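Long-range contacts in dihydrodipicolinate synthase (Bacteroides thetaiotaomicron, PDB 4XKY), which probably works as a Schiff-base-forming aldolase of the DapA family, with dihydrodipicolinate synthase or N-acetylneuraminate lyase activity: residues Y56-M60 / E87-L91; A92-A96 / Q128-P132; V104-P108 / F121-L125. All coordinates share one frame; numbering follows the deposited sequence.

Contact 1: residues Y56-M60 / E87-L91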
ATOM      1  N   TYR A  56      10.445  18.209  21.038  1.00 34.02           N
ATOM      2  CA  TYR A  56      11.209  19.298  20.428  1.00 35.41           C
ATOM      3  C   TYR A  56      12.389  19.691  21.275  1.00 33.00           C
ATOM      4  O   TYR A  56      13.464  19.924  20.774  1.00 32.76           O
ATOM      5  CB  TYR A  56      10.332  20.535  20.278  1.00 39.93           C
ATOM      6  CG  TYR A  56      10.774  21.398  19.132  1.00 45.04           C
ATOM      7  CD1 TYR A  56      10.634  20.941  17.830  1.00 46.75           C
ATOM      8  CD2 TYR A  56      11.341  22.650  19.336  1.00 47.42           C
ATOM      9  CE1 TYR A  56      11.029  21.704  16.754  1.00 49.53           C
ATOM     10  CE2 TYR A  56      11.741  23.426  18.259  1.00 49.87           C
ATOM     11  CZ  TYR A  56      11.578  22.935  16.970  1.00 48.82           C
ATOM     12  OH  TYR A  56      11.945  23.639  15.858  1.00 50.82           O
ATOM     13  N   LYS A  57      12.184  19.780  22.579  1.00 33.05           N
ATOM     14  CA  LYS A  57      13.273  20.087  23.483  1.00 34.87           C
ATOM     15  C   LYS A  57      14.432  19.117  23.308  1.00 33.55           C
ATOM     16  O   LYS A  57      15.593  19.527  23.183  1.00 32.50           O
ATOM     17  CB  LYS A  57      12.776  20.065  24.928  1.00 40.41           C
ATOM     18  CG  LYS A  57      13.829  20.425  25.968  1.00 45.59           C
ATOM     19  CD  LYS A  57      13.356  20.028  27.362  1.00 51.44           C
ATOM     20  CE  LYS A  57      13.776  18.607  27.722  1.00 53.55           C
ATOM     21  NZ  LYS A  57      13.118  18.150  28.974  1.00 56.10           N
ATOM     22  N   LEU A  58      14.128  17.826  23.273  1.00 30.84           N
ATOM     23  CA  LEU A  58      15.199  16.837  23.188  1.00 30.93           C
ATOM     24  C   LEU A  58      15.919  16.893  21.857  1.00 29.74           C
ATOM     25  O   LEU A  58      17.131  16.803  21.816  1.00 30.26           O
ATOM     26  CB  LEU A  58      14.658  15.449  23.439  1.00 32.13           C
ATOM     27  CG  LEU A  58      15.579  14.352  23.917  1.00 34.24           C
ATOM     28  CD1 LEU A  58      16.496  14.811  25.015  1.00 36.23           C
ATOM     29  CD2 LEU A  58      14.714  13.225  24.421  1.00 34.54           C
ATOM     30  N   ARG A  59      15.185  17.101  20.774  1.00 28.62           N
ATOM     31  CA  ARG A  59      15.815  17.280  19.475  1.00 29.42           C
ATOM     32  C   ARG A  59      16.786  18.493  19.540  1.00 30.17           C
ATOM     33  O   ARG A  59      17.894  18.430  19.036  1.00 29.17           O
ATOM     34  CB  ARG A  59      14.756  17.449  18.392  1.00 30.04           C
ATOM     35  CG  ARG A  59      13.924  16.198  18.184  1.00 32.06           C
ATOM     36  CD  ARG A  59      12.561  16.498  17.594  1.00 34.74           C
ATOM     37  NE  ARG A  59      12.655  16.763  16.163  1.00 36.37           N
ATOM     38  CZ  ARG A  59      11.667  17.257  15.429  1.00 38.30           C
ATOM     39  NH1 ARG A  59      10.498  17.568  15.997  1.00 38.89           N
ATOM     40  NH2 ARG A  59      11.859  17.464  14.130  1.00 39.00           N
ATOM     41  N   MET A  60      16.382  19.578  20.190  1.00 31.11           N
ATOM     42  CA  MET A  60      17.268  20.744  20.291  1.00 32.66           C
ATOM     43  C   MET A  60      18.514  20.452  21.118  1.00 31.31           C
ATOM     44  O   MET A  60      19.608  20.838  20.730  1.00 29.43           O
ATOM     45  CB  MET A  60      16.532  21.968  20.815  1.00 36.01           C
ATOM     46  CG  MET A  60      15.526  22.469  19.790  1.00 40.37           C
ATOM     47  SD  MET A  60      14.561  23.953  20.171  1.00 49.35           S
ATOM     48  CE  MET A  60      14.051  23.685  21.868  1.00 47.12           C
ATOM     49  N   GLU A  87       8.537  24.702  12.314  1.00 33.33           N
ATOM     50  CA  GLU A  87       9.416  23.974  13.230  1.00 33.57           C
ATOM     51  C   GLU A  87      10.708  23.511  12.548  1.00 33.05           C
ATOM     52  O   GLU A  87      11.796  23.575  13.121  1.00 31.73           O
ATOM     53  CB  GLU A  87       8.685  22.758  13.838  1.00 32.95           C
ATOM     54  CG  GLU A  87       7.453  23.091  14.671  1.00 35.39           C
ATOM     55  CD  GLU A  87       7.717  24.059  15.802  1.00 37.67           C
ATOM     56  OE1 GLU A  87       8.895  24.213  16.184  1.00 41.13           O
ATOM     57  OE2 GLU A  87       6.750  24.689  16.292  1.00 38.90           O
ATOM     58  N   SER A  88      10.578  23.054  11.310  1.00 33.31           N
ATOM     59  CA  SER A  88      11.737  22.657  10.536  1.00 33.87           C
ATOM     60  C   SER A  88      12.757  23.820  10.347  1.00 35.42           C
ATOM     61  O   SER A  88      13.967  23.653  10.584  1.00 32.64           O
ATOM     62  CB  SER A  88      11.276  22.056   9.207  1.00 35.03           C
ATOM     63  OG  SER A  88      12.387  21.706   8.417  1.00 35.79           O
ATOM     64  N   VAL A  89      12.261  24.996   9.956  1.00 35.41           N
ATOM     65  CA  VAL A  89      13.117  26.157   9.775  1.00 36.43           C
ATOM     66  C   VAL A  89      13.775  26.530  11.119  1.00 35.75           C
ATOM     67  O   VAL A  89      14.956  26.836  11.163  1.00 33.98           O
ATOM     68  CB  VAL A  89      12.338  27.339   9.162  1.00 37.49           C
ATOM     69  CG1 VAL A  89      13.163  28.627   9.230  1.00 38.45           C
ATOM     70  CG2 VAL A  89      11.956  27.006   7.712  1.00 37.77           C
ATOM     71  N   ASN A  90      13.028  26.445  12.214  1.00 35.69           N
ATOM     72  CA  ASN A  90      13.583  26.754  13.523  1.00 38.20           C
ATOM     73  C   ASN A  90      14.756  25.811  13.879  1.00 36.59           C
ATOM     74  O   ASN A  90      15.751  26.250  14.455  1.00 35.41           O
ATOM     75  CB  ASN A  90      12.468  26.718  14.581  1.00 41.88           C
ATOM     76  CG  ASN A  90      12.984  26.992  15.981  1.00 47.18           C
ATOM     77  OD1 ASN A  90      13.307  28.124  16.319  1.00 51.80           O
ATOM     78  ND2 ASN A  90      13.076  25.951  16.798  1.00 47.88           N
ATOM     79  N   LEU A  91      14.659  24.528  13.525  1.00 34.04           N
ATOM     80  CA  LEU A  91      15.748  23.605  13.825  1.00 34.34           C
ATOM     81  C   LEU A  91      16.961  23.925  12.983  1.00 33.89           C
ATOM     82  O   LEU A  91      18.100  23.818  13.483  1.00 31.92           O
ATOM     83  CB  LEU A  91      15.373  22.145  13.599  1.00 34.45           C
ATOM     84  CG  LEU A  91      14.351  21.534  14.551  1.00 36.41           C
ATOM     85  CD1 LEU A  91      14.077  20.098  14.140  1.00 36.30           C
ATOM     86  CD2 LEU A  91      14.821  21.590  15.998  1.00 37.47           C
TER

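Contact 2: residues A92-A96 / Q128-P132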
ATOM      1  N   ALA A  92      16.724  24.273  11.713  1.00 31.81           N
ATOM      2  CA  ALA A  92      17.808  24.699  10.826  1.00 32.68           C
ATOM      3  C   ALA A  92      18.551  25.908  11.394  1.00 34.47           C
ATOM      4  O   ALA A  92      19.764  25.898  11.415  1.00 35.30           O
ATOM      5  CB  ALA A  92      17.305  25.019   9.433  1.00 32.32           C
ATOM      6  N   CYS A  93      17.836  26.937  11.848  1.00 36.14           N
ATOM      7  CA  CYS A  93      18.488  28.122  12.446  1.00 38.50           C
ATOM      8  C   CYS A  93      19.277  27.794  13.717  1.00 38.93           C
ATOM      9  O   CYS A  93      20.366  28.326  13.940  1.00 36.92           O
ATOM     10  CB  CYS A  93      17.468  29.221  12.720  1.00 40.63           C
ATOM     11  SG  CYS A  93      16.702  29.776  11.169  1.00 45.32           S
ATOM     12  N   LEU A  94      18.725  26.907  14.535  1.00 37.88           N
ATOM     13  CA  LEU A  94      19.399  26.439  15.723  1.00 38.31           C
ATOM     14  C   LEU A  94      20.683  25.715  15.325  1.00 37.00           C
ATOM     15  O   LEU A  94      21.755  26.009  15.841  1.00 39.35           O
ATOM     16  CB  LEU A  94      18.484  25.505  16.504  1.00 39.33           C
ATOM     17  CG  LEU A  94      19.198  24.901  17.713  1.00 40.39           C
ATOM     18  CD1 LEU A  94      19.134  25.890  18.864  1.00 42.97           C
ATOM     19  CD2 LEU A  94      18.615  23.564  18.121  1.00 41.17           C
ATOM     20  N   ALA A  95      20.569  24.786  14.385  1.00 35.17           N
ATOM     21  CA  ALA A  95      21.735  24.130  13.799  1.00 34.53           C
ATOM     22  C   ALA A  95      22.794  25.138  13.350  1.00 36.36           C
ATOM     23  O   ALA A  95      23.963  25.009  13.734  1.00 38.66           O
ATOM     24  CB  ALA A  95      21.332  23.228  12.640  1.00 33.01           C
ATOM     25  N   ALA A  96      22.406  26.153  12.583  1.00 36.50           N
ATOM     26  CA  ALA A  96      23.385  27.169  12.149  1.00 38.94           C
ATOM     27  C   ALA A  96      24.049  27.889  13.309  1.00 39.92           C
ATOM     28  O   ALA A  96      25.265  28.046  13.310  1.00 41.13           O
ATOM     29  CB  ALA A  96      22.753  28.199  11.221  1.00 38.89           C
ATOM     30  N   GLN A 128      14.684  30.140   3.060  1.00 42.25           N
ATOM     31  CA  GLN A 128      14.523  30.250   4.506  1.00 41.43           C
ATOM     32  C   GLN A 128      15.624  29.561   5.292  1.00 39.94           C
ATOM     33  O   GLN A 128      15.655  29.688   6.506  1.00 39.45           O
ATOM     34  CB  GLN A 128      13.186  29.625   4.937  1.00 40.60           C
ATOM     35  CG  GLN A 128      11.977  30.130   4.176  1.00 41.38           C
ATOM     36  CD  GLN A 128      10.697  29.596   4.755  1.00 40.64           C
ATOM     37  OE1 GLN A 128      10.412  29.817   5.927  1.00 42.36           O
ATOM     38  NE2 GLN A 128       9.923  28.871   3.949  1.00 39.97           N
ATOM     39  N   LEU A 129      16.489  28.792   4.630  1.00 40.45           N
ATOM     40  CA  LEU A 129      17.488  27.963   5.342  1.00 39.52           C
ATOM     41  C   LEU A 129      18.845  28.661   5.368  1.00 40.37           C
ATOM     42  O   LEU A 129      19.247  29.220   4.374  1.00 40.48           O
ATOM     43  CB  LEU A 129      17.679  26.637   4.626  1.00 38.46           C
ATOM     44  CG  LEU A 129      16.451  25.773   4.428  1.00 37.87           C
ATOM     45  CD1 LEU A 129      16.850  24.497   3.726  1.00 37.19           C
ATOM     46  CD2 LEU A 129      15.800  25.483   5.755  1.00 37.06           C
ATOM     47  N   PRO A 130      19.566  28.605   6.491  1.00 39.38           N
ATOM     48  CA  PRO A 130      20.868  29.263   6.583  1.00 39.79           C
ATOM     49  C   PRO A 130      22.072  28.335   6.344  1.00 39.06           C
ATOM     50  O   PRO A 130      23.203  28.747   6.559  1.00 41.33           O
ATOM     51  CB  PRO A 130      20.867  29.762   8.021  1.00 40.02           C
ATOM     52  CG  PRO A 130      20.173  28.656   8.748  1.00 40.01           C
ATOM     53  CD  PRO A 130      19.081  28.189   7.817  1.00 39.07           C
ATOM     54  N   LEU A 131      21.832  27.097   5.910  1.00 37.13           N
ATOM     55  CA  LEU A 131      22.897  26.131   5.637  1.00 35.40           C
ATOM     56  C   LEU A 131      22.603  25.352   4.358  1.00 35.32           C
ATOM     57  O   LEU A 131      21.441  25.263   3.939  1.00 34.91           O
ATOM     58  CB  LEU A 131      23.025  25.150   6.813  1.00 34.65           C
ATOM     59  CG  LEU A 131      23.508  25.702   8.163  1.00 34.59           C
ATOM     60  CD1 LEU A 131      23.329  24.672   9.262  1.00 33.05           C
ATOM     61  CD2 LEU A 131      24.950  26.204   8.141  1.00 35.94           C
ATOM     62  N   PRO A 132      23.646  24.757   3.739  1.00 35.75           N
ATOM     63  CA  PRO A 132      23.410  23.896   2.578  1.00 35.34           C
ATOM     64  C   PRO A 132      22.492  22.732   2.928  1.00 33.93           C
ATOM     65  O   PRO A 132      22.383  22.359   4.100  1.00 34.69           O
ATOM     66  CB  PRO A 132      24.804  23.367   2.224  1.00 36.48           C
ATOM     67  CG  PRO A 132      25.775  24.285   2.877  1.00 36.79           C
ATOM     68  CD  PRO A 132      25.082  24.902   4.050  1.00 36.41           C
TER

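Contact 3: residues V104-P108 / F121-L125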
ATOM      1  N   VAL A 104      19.472  18.329   6.524  1.00 32.07           N
ATOM      2  CA  VAL A 104      18.984  17.200   5.738  1.00 32.99           C
ATOM      3  C   VAL A 104      17.464  17.256   5.835  1.00 32.37           C
ATOM      4  O   VAL A 104      16.921  17.403   6.925  1.00 29.73           O
ATOM      5  CB  VAL A 104      19.500  15.874   6.314  1.00 34.62           C
ATOM      6  CG1 VAL A 104      19.094  14.697   5.444  1.00 35.54           C
ATOM      7  CG2 VAL A 104      21.011  15.924   6.451  1.00 37.06           C
ATOM      8  N   SER A 105      16.775  17.160   4.711  1.00 33.01           N
ATOM      9  CA  SER A 105      15.343  17.396   4.714  1.00 36.40           C
ATOM     10  C   SER A 105      14.576  16.484   3.775  1.00 37.90           C
ATOM     11  O   SER A 105      14.933  16.352   2.601  1.00 39.02           O
ATOM     12  CB  SER A 105      15.085  18.832   4.279  1.00 38.86           C
ATOM     13  OG  SER A 105      13.772  18.969   3.784  1.00 43.72           O
ATOM     14  N   ALA A 106      13.503  15.900   4.291  1.00 38.18           N
ATOM     15  CA  ALA A 106      12.505  15.208   3.480  1.00 40.03           C
ATOM     16  C   ALA A 106      11.219  15.999   3.567  1.00 42.05           C
ATOM     17  O   ALA A 106      10.911  16.566   4.611  1.00 42.32           O
ATOM     18  CB  ALA A 106      12.260  13.804   4.007  1.00 39.48           C
ATOM     19  N   PRO A 107      10.439  16.020   2.488  1.00 44.32           N
ATOM     20  CA  PRO A 107       9.145  16.675   2.620  1.00 45.50           C
ATOM     21  C   PRO A 107       8.234  15.842   3.515  1.00 44.50           C
ATOM     22  O   PRO A 107       8.397  14.622   3.606  1.00 41.20           O
ATOM     23  CB  PRO A 107       8.627  16.727   1.183  1.00 46.38           C
ATOM     24  CG  PRO A 107       9.279  15.549   0.512  1.00 45.68           C
ATOM     25  CD  PRO A 107      10.571  15.268   1.227  1.00 44.74           C
ATOM     26  N   PRO A 108       7.297  16.496   4.204  1.00 47.15           N
ATOM     27  CA  PRO A 108       6.442  15.807   5.161  1.00 50.07           C
ATOM     28  C   PRO A 108       5.591  14.747   4.456  1.00 52.03           C
ATOM     29  O   PRO A 108       5.221  14.948   3.305  1.00 51.48           O
ATOM     30  CB  PRO A 108       5.562  16.934   5.700  1.00 50.56           C
ATOM     31  CG  PRO A 108       5.517  17.930   4.603  1.00 49.81           C
ATOM     32  CD  PRO A 108       6.902  17.900   4.031  1.00 49.07           C
ATOM     33  N   PHE A 121       7.934  22.826  -3.165  1.00 43.03           N
ATOM     34  CA  PHE A 121       8.230  22.704  -1.743  1.00 40.71           C
ATOM     35  C   PHE A 121       9.634  23.206  -1.446  1.00 40.12           C
ATOM     36  O   PHE A 121       9.828  24.048  -0.586  1.00 40.03           O
ATOM     37  CB  PHE A 121       8.110  21.260  -1.274  1.00 41.11           C
ATOM     38  CG  PHE A 121       8.460  21.088   0.162  1.00 41.30           C
ATOM     39  CD1 PHE A 121       7.503  21.259   1.141  1.00 43.15           C
ATOM     40  CD2 PHE A 121       9.753  20.810   0.543  1.00 40.86           C
ATOM     41  CE1 PHE A 121       7.824  21.127   2.479  1.00 42.97           C
ATOM     42  CE2 PHE A 121      10.083  20.689   1.876  1.00 41.60           C
ATOM     43  CZ  PHE A 121       9.120  20.851   2.854  1.00 42.25           C
ATOM     44  N   TYR A 122      10.609  22.677  -2.169  1.00 39.77           N
ATOM     45  CA  TYR A 122      11.997  23.073  -1.984  1.00 39.98           C
ATOM     46  C   TYR A 122      12.292  24.479  -2.435  1.00 43.13           C
ATOM     47  O   TYR A 122      13.118  25.155  -1.819  1.00 42.79           O
ATOM     48  CB  TYR A 122      12.931  22.043  -2.613  1.00 38.53           C
ATOM     49  CG  TYR A 122      12.959  20.874  -1.702  1.00 36.92           C
ATOM     50  CD1 TYR A 122      13.623  20.956  -0.482  1.00 36.51           C
ATOM     51  CD2 TYR A 122      12.256  19.726  -1.990  1.00 37.32           C
ATOM     52  CE1 TYR A 122      13.608  19.912   0.409  1.00 37.06           C
ATOM     53  CE2 TYR A 122      12.243  18.662  -1.104  1.00 36.16           C
ATOM     54  CZ  TYR A 122      12.909  18.764   0.101  1.00 36.77           C
ATOM     55  OH  TYR A 122      12.912  17.716   1.000  1.00 36.51           O
ATOM     56  N   GLU A 123      11.596  24.947  -3.472  1.00 47.47           N
ATOM     57  CA  GLU A 123      11.750  26.340  -3.896  1.00 49.39           C
ATOM     58  C   GLU A 123      11.312  27.328  -2.816  1.00 47.12           C
ATOM     59  O   GLU A 123      11.952  28.348  -2.633  1.00 46.36           O
ATOM     60  CB  GLU A 123      11.044  26.621  -5.229  1.00 53.84           C
ATOM     61  CG  GLU A 123      11.912  26.249  -6.429  1.00 58.63           C
ATOM     62  CD  GLU A 123      11.211  26.386  -7.774  1.00 64.83           C
ATOM     63  OE1 GLU A 123      10.168  27.079  -7.867  1.00 67.50           O
ATOM     64  OE2 GLU A 123      11.718  25.797  -8.754  1.00 69.52           O
ATOM     65  N   HIS A 124      10.236  27.027  -2.101  1.00 45.97           N
ATOM     66  CA  HIS A 124       9.812  27.862  -0.969  1.00 45.58           C
ATOM     67  C   HIS A 124      10.680  27.644   0.284  1.00 42.92           C
ATOM     68  O   HIS A 124      10.854  28.565   1.093  1.00 40.81           O
ATOM     69  CB  HIS A 124       8.354  27.579  -0.609  1.00 47.97           C
ATOM     70  CG  HIS A 124       7.378  27.884  -1.709  1.00 54.04           C
ATOM     71  ND1 HIS A 124       7.557  28.914  -2.611  1.00 58.57           N
ATOM     72  CD2 HIS A 124       6.188  27.316  -2.024  1.00 57.20           C
ATOM     73  CE1 HIS A 124       6.533  28.953  -3.446  1.00 60.15           C
ATOM     74  NE2 HIS A 124       5.689  27.993  -3.112  1.00 59.78           N
ATOM     75  N   LEU A 125      11.205  26.431   0.471  1.00 39.66           N
ATOM     76  CA  LEU A 125      11.973  26.145   1.681  1.00 38.05           C
ATOM     77  C   LEU A 125      13.352  26.823   1.617  1.00 37.95           C
ATOM     78  O   LEU A 125      13.799  27.432   2.597  1.00 35.48           O
ATOM     79  CB  LEU A 125      12.125  24.632   1.918  1.00 37.83           C
ATOM     80  CG  LEU A 125      12.928  24.233   3.169  1.00 38.21           C
ATOM     81  CD1 LEU A 125      12.271  24.719   4.454  1.00 37.71           C
ATOM     82  CD2 LEU A 125      13.173  22.730   3.222  1.00 38.89           C
TER

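Contact 1: residues Y56-M60 / E87-L91
Tyr56 (chi1 -152°) and Asn90 (chi1 178°) both swing their side chains away from their own backbone N, and the two meet at the phenol oxygen. Asn90 ND2 donates to Tyr56 OH at 2.7 Å, in the amide plane and nearly straight, at 166°. The same hydroxyl donates to Glu87 O, also at 2.7 Å. That carbonyl already takes the helical N-H of Leu91, so it holds two donors. Glu87 folds back at chi2 and lays OE1 over one ring face, 3.1 Å from Tyr56 CZ. Its other oxygen, OE2, is hydrogen-bonded to the backbone of a neighbouring subunit. The segments belong to neighbouring outer helices, 56-70 and 85-97, of a TIM barrel. Here the two short segments run roughly parallel, with a closest axis approach of 11.9 Å. Leu91 packs between Tyr56 and Met60. Its CD2 lies 3.6 Å from Tyr56 CZ and 4.0 Å from Met60 CG. A phenylalanine in place of Tyr56 would keep the ring, but Asn90 ND2 would probably be left without its acceptor and Glu87 O without its second donor. Leu91 CD1 sits 3.4 Å from Arg59 NH2, while the Arg59 guanidinium forms its salt bridge with Asp82.

Contact 2: residues A92-A96 / Q128-P132
Pro130 and Leu131 press on the small side chains of Ala92, Ala95 and Ala96, and no hydrogen bond crosses between the segments. Three alanines line this flank of the helix, and their small side chains let the loop come close. Pro130 comes nearest. Its ring is puckered C-gamma endo, and CG is the corner that touches, 3.6 Å from Ala96 CB. The neighbouring ring carbon, Pro130 CD, lies 4.0 Å from Ala92 CB. The proline ring therefore spans one turn of the helix, from Ala92 to Ala96. Cys93 sits at the margin, where its SG is a loose 4.4 Å from Pro130 CG.

Leu131 reaches in beside the proline. Its chi1 of -66° sets CG opposite its own carbonyl carbon, and a chi2 of 169° keeps the chain extended. CD1 is thereby carried to the helix backbone, 3.8 Å from Ala96 N. That N-H is already used in the helical bond to Ala92 O, so the methyl covers a satisfied group. The branch point also touches: Leu131 CG is 4.0 Å from Ala96 CB. CD1 meets the methyl of Ala95 more loosely.

Leu129 has a similar extended shape, with chi1 at -57°. It leaves its backbone obliquely to the helix, but its end turns inward, and CD2 lies 4.0 Å from Ala92 CB. Ala92 CB thus touches both Leu129 and Pro130.

The loop 128-132 follows helix 115-125, packs on outer helix 85-97 and leads into strand 133-137 of the TIM barrel. Ala92 and Leu131 both rest on Val103 of strand 102-105, and Pro132 shares a backbone hydrogen bond with that residue. On another side of helix 85-97, Leu94 packs on Met60 and Ile63 of helix 56-70.

Contact 3: residues V104-P108 / F121-L125
Tyr122 and Phe121 pack on Ser105, Pro107 and Pro108 within a beta-alpha-beta unit of the TIM barrel. Strand 102-105 ends in this contact, and helix 115-125 covers it before the chain enters strand 133-137. The inner part is close and wholly buried. Tyr122 OH donates to Ser105 O at 2.9 Å. The donor stands well above the carbonyl plane, 65° out of it, and so does not follow a lone pair. Pro107 CD lies at the edge of the same ring, 3.4 Å from Tyr122 OH.

Phe121 takes the prolines. Its chi1 of 178° sends the ring away from its own backbone N and under Pro107. Pro107 CB then stands over the ring centre, 4.3 Å from the centroid and only 10° off the normal, a CH-pi contact. Pro108 CD reaches Phe121 CE1 at 3.7 Å. The two aromatic side chains also brace each other: Phe121 CD2 lies over the Tyr122 ring, 3.6 Å above its plane. Ala106, also buried, points away from the helix. Its side chain is about 4 Å from that of Tyr136, the predicted proton donor or acceptor.

The outer side of the helix is different. Glu123 and His124 are exposed and lie far from the strand. Glu123 forms a salt bridge with Arg153, and His124 meets a polar side chain of another chain. On the buried side, Leu125 CD2 lies 3.8 Å from Ser105 OG.

Contact 3 is the core member of the set, since all its touching residues are buried. Contacts 1 and 2 are only partly buried. Both use helix 85-97, contact 1 to join it to helix 56-70 and contact 2 to the loop before strand 133-137. Contact 3 instead ties a strand end to the helix that follows it. Their chemistry differs. Contact 1 combines two hydrogen bonds at one hydroxyl with leucine packing, contact 2 is purely apolar, and contact 3 mixes one tyrosine bond with aromatic-proline packing. Another chain reaches contacts 1 and 3, but not contact 2. Contact 1 touches both others: Met60 CG meets Leu94 CD2 at 3.7 Å, and Val89 CG2 meets Leu125 CD1 at 4.0 Å.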